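Local coordinates for protein putative diguanylate cyclase (GGDEF) with PAS/PAC domain (Rhodopseudomonas palustris, PDB 3LIF) that probably makes the second messenger cyclic di-GMP from two GTP molecules, this chain being its extracellular PDC-fold sensor domain, at residues D216-Y224 with V234-S242. Sequence-based numbering, arbitrary orientation.
Sequences DGLTKYLAY and VTVARTEDS
Ala223 and Val236 form a hydrogen-bonded pair in the hairpin of strands 219-226 and 232-239, the last two in sequence and both inside the second five-stranded antiparallel sheet of this extracellular sensor domain. Ala223 N gives its hydrogen to Val236 O at 2.8 Å, nearly straight at 170°, and Val236 N returns a bond to Ala223 O. Two residues along each strand, Arg238 N reaches Tyr221 O at 3.1 Å, while the reciprocal bond from Tyr221 N is weak. Between these pairs Leu222 lies opposite Ala237, and beyond them Tyr224 lies opposite Thr235, both non-hydrogen-bonded pairs, close enough for CA-H...O contacts such as Tyr224 CA to Val234 O, 3.2 Å.

Ala223 and Val236 turn to the face covered by helix 5-47, where a small methyl and a beta-branched side chain fit beneath Met17, Leu20 and Leu24. On the other face, Tyr224 CB touches Thr235 CG2 at 3.9 Å; with CG set between the backbone N and carbonyl carbon (chi1 72°), its ring swings off to helix 195-203, and OH bonds to Ser204 O. Lys220 runs along this side, its methylene CD 3.9 Å from Ala237 CB, a methyl small enough to let the chain pass. Its NZ meets Asp216 OD2 on the syn side in a 2.9 Å salt bridge and also bonds to Gly166 O. A methionine in place of Lys220 would probably leave the Asp216 carboxylate without its counter-charge and Gly166 O without this donor. Asp216 OD1 accepts from Leu218 N, an Asx turn leading into the strand, and Leu218 CD1 packs on Thr239 CG2. Such a hairpin, strands four and five of a sheet ordered 2-1-5-4-3 against a long helix, is characteristic of the PDC fold.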
ATOM      1  N   ASP A 216     -10.936   2.154  18.261  1.00 35.63           N
ATOM      2  CA  ASP A 216     -11.839   2.913  19.081  1.00 36.10           C
ATOM      3  C   ASP A 216     -12.531   2.020  20.087  1.00 36.92           C
ATOM      4  O   ASP A 216     -13.402   2.482  20.803  1.00 38.15           O
ATOM      5  CB  ASP A 216     -12.875   3.638  18.208  1.00 35.15           C
ATOM      6  CG  ASP A 216     -13.723   2.689  17.377  1.00 36.56           C
ATOM      7  OD1 ASP A 216     -13.906   1.524  17.775  1.00 37.63           O
ATOM      8  OD2 ASP A 216     -14.253   3.102  16.315  1.00 38.40           O
ATOM      9  N   GLY A 217     -12.194   0.732  20.139  1.00 36.70           N
ATOM     10  CA  GLY A 217     -12.730  -0.070  21.213  1.00 35.98           C
ATOM     11  C   GLY A 217     -14.155  -0.497  20.980  1.00 36.30           C
ATOM     12  O   GLY A 217     -14.728  -1.175  21.794  1.00 37.73           O
ATOM     13  N   LEU A 218     -14.755  -0.147  19.872  1.00 35.69           N
ATOM     14  CA  LEU A 218     -16.144  -0.507  19.714  1.00 35.75           C
ATOM     15  C   LEU A 218     -16.309  -1.901  19.163  1.00 35.93           C
ATOM     16  O   LEU A 218     -15.415  -2.423  18.513  1.00 35.82           O
ATOM     17  CB  LEU A 218     -16.842   0.460  18.770  1.00 36.11           C
ATOM     18  CG  LEU A 218     -16.971   1.838  19.364  1.00 36.29           C
ATOM     19  CD1 LEU A 218     -17.390   2.796  18.287  1.00 33.33           C
ATOM     20  CD2 LEU A 218     -18.008   1.710  20.456  1.00 38.32           C
ATOM     21  N   THR A 219     -17.478  -2.483  19.394  1.00 35.61           N
ATOM     22  CA  THR A 219     -17.822  -3.743  18.807  1.00 35.84           C
ATOM     23  C   THR A 219     -18.321  -3.496  17.402  1.00 35.71           C
ATOM     24  O   THR A 219     -19.158  -2.615  17.218  1.00 36.63           O
ATOM     25  CB  THR A 219     -18.981  -4.363  19.565  1.00 35.82           C
ATOM     26  OG1 THR A 219     -18.513  -4.853  20.811  1.00 37.39           O
ATOM     27  CG2 THR A 219     -19.565  -5.559  18.812  1.00 37.82           C
ATOM     28  N   LYS A 220     -17.843  -4.268  16.417  1.00 34.56           N
ATOM     29  CA  LYS A 220     -18.416  -4.183  15.094  1.00 33.35           C
ATOM     30  C   LYS A 220     -18.301  -5.433  14.294  1.00 33.04           C
ATOM     31  O   LYS A 220     -17.499  -6.308  14.606  1.00 32.36           O
ATOM     32  CB  LYS A 220     -17.810  -3.053  14.297  1.00 33.62           C
ATOM     33  CG  LYS A 220     -16.619  -2.412  14.905  1.00 32.55           C
ATOM     34  CD  LYS A 220     -16.334  -1.093  14.192  1.00 32.14           C
ATOM     35  CE  LYS A 220     -15.892  -0.061  15.202  1.00 33.08           C
ATOM     36  NZ  LYS A 220     -15.156   1.034  14.521  1.00 34.81           N
ATOM     37  N   TYR A 221     -19.169  -5.520  13.291  1.00 32.64           N
ATOM     38  CA  TYR A 221     -19.027  -6.490  12.241  1.00 33.23           C
ATOM     39  C   TYR A 221     -17.968  -5.996  11.262  1.00 31.80           C
ATOM     40  O   TYR A 221     -17.976  -4.820  10.879  1.00 31.05           O
ATOM     41  CB  TYR A 221     -20.335  -6.687  11.496  1.00 34.23           C
ATOM     42  CG  TYR A 221     -21.260  -7.594  12.219  1.00 40.43           C
ATOM     43  CD1 TYR A 221     -22.091  -7.104  13.218  1.00 44.82           C
ATOM     44  CD2 TYR A 221     -21.293  -8.958  11.938  1.00 47.72           C
ATOM     45  CE1 TYR A 221     -22.953  -7.922  13.919  1.00 47.74           C
ATOM     46  CE2 TYR A 221     -22.183  -9.817  12.644  1.00 51.22           C
ATOM     47  CZ  TYR A 221     -23.010  -9.282  13.641  1.00 50.82           C
ATOM     48  OH  TYR A 221     -23.897 -10.093  14.360  1.00 51.30           O
ATOM     49  N   LEU A 222     -17.081  -6.916  10.872  1.00 30.36           N
ATOM     50  CA  LEU A 222     -15.964  -6.663   9.986  1.00 28.93           C
ATOM     51  C   LEU A 222     -15.937  -7.650   8.816  1.00 29.41           C
ATOM     52  O   LEU A 222     -16.084  -8.928   8.950  1.00 30.53           O
ATOM     53  CB  LEU A 222     -14.652  -6.789  10.771  1.00 29.40           C
ATOM     54  CG  LEU A 222     -13.293  -6.626  10.031  1.00 27.44           C
ATOM     55  CD1 LEU A 222     -12.241  -6.169  10.990  1.00 23.66           C
ATOM     56  CD2 LEU A 222     -12.851  -7.890   9.305  1.00 24.94           C
ATOM     57  N   ALA A 223     -15.745  -7.082   7.646  1.00 27.84           N
ATOM     58  CA  ALA A 223     -15.549  -7.924   6.492  1.00 27.21           C
ATOM     59  C   ALA A 223     -14.119  -7.631   6.018  1.00 27.04           C
ATOM     60  O   ALA A 223     -13.678  -6.462   6.038  1.00 26.26           O
ATOM     61  CB  ALA A 223     -16.543  -7.574   5.427  1.00 26.16           C
ATOM     62  N   TYR A 224     -13.409  -8.690   5.620  1.00 26.03           N
ATOM     63  CA  TYR A 224     -12.066  -8.581   5.098  1.00 25.85           C
ATOM     64  C   TYR A 224     -11.910  -9.452   3.892  1.00 25.91           C
ATOM     65  O   TYR A 224     -12.604 -10.450   3.729  1.00 26.90           O
ATOM     66  CB  TYR A 224     -11.059  -9.069   6.112  1.00 24.99           C
ATOM     67  CG  TYR A 224     -11.070 -10.568   6.296  1.00 26.03           C
ATOM     68  CD1 TYR A 224     -10.334 -11.378   5.449  1.00 26.81           C
ATOM     69  CD2 TYR A 224     -11.853 -11.194   7.330  1.00 26.66           C
ATOM     70  CE1 TYR A 224     -10.312 -12.765   5.615  1.00 27.56           C
ATOM     71  CE2 TYR A 224     -11.849 -12.568   7.521  1.00 23.34           C
ATOM     72  CZ  TYR A 224     -11.068 -13.348   6.644  1.00 28.51           C
ATOM     73  OH  TYR A 224     -10.997 -14.709   6.746  1.00 27.81           O
ATOM     74  N   VAL A 234      -7.753  -5.985   2.756  1.00 23.80           N
ATOM     75  CA  VAL A 234      -8.537  -4.784   3.063  1.00 25.24           C
ATOM     76  C   VAL A 234      -9.534  -5.197   4.091  1.00 26.78           C
ATOM     77  O   VAL A 234      -9.957  -6.371   4.095  1.00 27.12           O
ATOM     78  CB  VAL A 234      -9.318  -4.285   1.859  1.00 25.25           C
ATOM     79  CG1 VAL A 234      -8.385  -3.631   0.866  1.00 23.57           C
ATOM     80  CG2 VAL A 234     -10.062  -5.464   1.200  1.00 25.30           C
ATOM     81  N   THR A 235      -9.927  -4.273   4.965  1.00 27.61           N
ATOM     82  CA  THR A 235     -11.022  -4.579   5.891  1.00 28.39           C
ATOM     83  C   THR A 235     -12.028  -3.438   5.896  1.00 28.73           C
ATOM     84  O   THR A 235     -11.604  -2.308   5.765  1.00 28.87           O
ATOM     85  CB  THR A 235     -10.499  -4.750   7.307  1.00 28.69           C
ATOM     86  OG1 THR A 235     -10.007  -3.487   7.793  1.00 30.35           O
ATOM     87  CG2 THR A 235      -9.377  -5.819   7.375  1.00 28.57           C
ATOM     88  N   VAL A 236     -13.338  -3.731   6.019  1.00 29.58           N
ATOM     89  CA  VAL A 236     -14.398  -2.720   6.253  1.00 29.48           C
ATOM     90  C   VAL A 236     -15.121  -3.113   7.499  1.00 30.32           C
ATOM     91  O   VAL A 236     -15.510  -4.267   7.632  1.00 30.42           O
ATOM     92  CB  VAL A 236     -15.591  -2.807   5.282  1.00 29.84           C
ATOM     93  CG1 VAL A 236     -16.036  -1.439   4.908  1.00 30.78           C
ATOM     94  CG2 VAL A 236     -15.322  -3.593   4.083  1.00 27.23           C
ATOM     95  N   ALA A 237     -15.412  -2.149   8.360  1.00 31.86           N
ATOM     96  CA  ALA A 237     -16.156  -2.425   9.589  1.00 33.33           C
ATOM     97  C   ALA A 237     -17.195  -1.356   9.871  1.00 34.91           C
ATOM     98  O   ALA A 237     -17.049  -0.215   9.438  1.00 34.41           O
ATOM     99  CB  ALA A 237     -15.229  -2.527  10.739  1.00 32.60           C
ATOM    100  N   ARG A 238     -18.258  -1.748  10.569  1.00 37.52           N
ATOM    101  CA  ARG A 238     -19.242  -0.806  11.130  1.00 39.45           C
ATOM    102  C   ARG A 238     -19.788  -1.279  12.465  1.00 40.77           C
ATOM    103  O   ARG A 238     -19.953  -2.468  12.674  1.00 40.62           O
ATOM    104  CB  ARG A 238     -20.389  -0.479  10.140  1.00 39.69           C
ATOM    105  CG  ARG A 238     -21.344  -1.585   9.726  1.00 39.90           C
ATOM    106  CD  ARG A 238     -22.736  -1.013   9.224  1.00 44.83           C
ATOM    107  NE  ARG A 238     -22.765  -0.414   7.861  1.00 49.82           N
ATOM    108  CZ  ARG A 238     -23.238  -1.023   6.744  1.00 52.30           C
ATOM    109  NH1 ARG A 238     -23.744  -2.254   6.764  1.00 53.35           N
ATOM    110  NH2 ARG A 238     -23.214  -0.416   5.568  1.00 53.45           N
ATOM    111  N   THR A 239     -20.036  -0.347  13.382  1.00 43.35           N
ATOM    112  CA  THR A 239     -20.771  -0.672  14.600  1.00 45.54           C
ATOM    113  C   THR A 239     -22.132  -1.110  14.161  1.00 47.24           C
ATOM    114  O   THR A 239     -22.639  -0.662  13.145  1.00 45.31           O
ATOM    115  CB  THR A 239     -20.898   0.510  15.604  1.00 45.04           C
ATOM    116  OG1 THR A 239     -21.246   1.689  14.904  1.00 46.68           O
ATOM    117  CG2 THR A 239     -19.596   0.795  16.292  1.00 45.13           C
ATOM    118  N   GLU A 240     -22.707  -2.028  14.923  1.00 51.75           N
ATOM    119  CA  GLU A 240     -24.008  -2.571  14.586  1.00 56.46           C
ATOM    120  C   GLU A 240     -25.152  -1.592  14.802  1.00 59.05           C
ATOM    121  O   GLU A 240     -25.975  -1.407  13.902  1.00 59.00           O
ATOM    122  CB  GLU A 240     -24.338  -3.784  15.423  1.00 56.61           C
ATOM    123  CG  GLU A 240     -25.839  -3.982  15.409  1.00 59.39           C
ATOM    124  CD  GLU A 240     -26.260  -5.296  16.003  1.00 64.71           C
ATOM    125  OE1 GLU A 240     -25.364  -6.146  16.274  1.00 67.65           O
ATOM    126  OE2 GLU A 240     -27.487  -5.476  16.192  1.00 64.60           O
ATOM    127  N   ASP A 241     -25.209  -0.995  16.001  1.00 62.57           N
ATOM    128  CA  ASP A 241     -26.364  -0.157  16.405  1.00 66.37           C
ATOM    129  C   ASP A 241     -27.191  -0.732  17.628  1.00 68.73           C
ATOM    130  O   ASP A 241     -27.691  -1.872  17.582  1.00 69.04           O
ATOM    131  CB  ASP A 241     -27.308   0.091  15.192  1.00 66.02           C
ATOM    132  CG  ASP A 241     -26.723   1.052  14.147  1.00 65.65           C
ATOM    133  OD1 ASP A 241     -25.491   1.184  13.983  1.00 65.15           O
ATOM    134  OD2 ASP A 241     -27.532   1.687  13.458  1.00 66.56           O
ATOM    135  N   SER A 242     -27.354   0.058  18.702  1.00 71.86           N
ATOM    136  CA  SER A 242     -28.243  -0.338  19.839  1.00 74.13           C
ATOM    137  C   SER A 242     -28.571   0.734  20.912  1.00 76.12           C
ATOM    138  O   SER A 242     -29.245   1.756  20.643  1.00 75.70           O
ATOM    139  CB  SER A 242     -27.695  -1.587  20.545  1.00 73.76           C
ATOM    140  OG  SER A 242     -27.468  -2.642  19.628  1.00 73.10           O
TER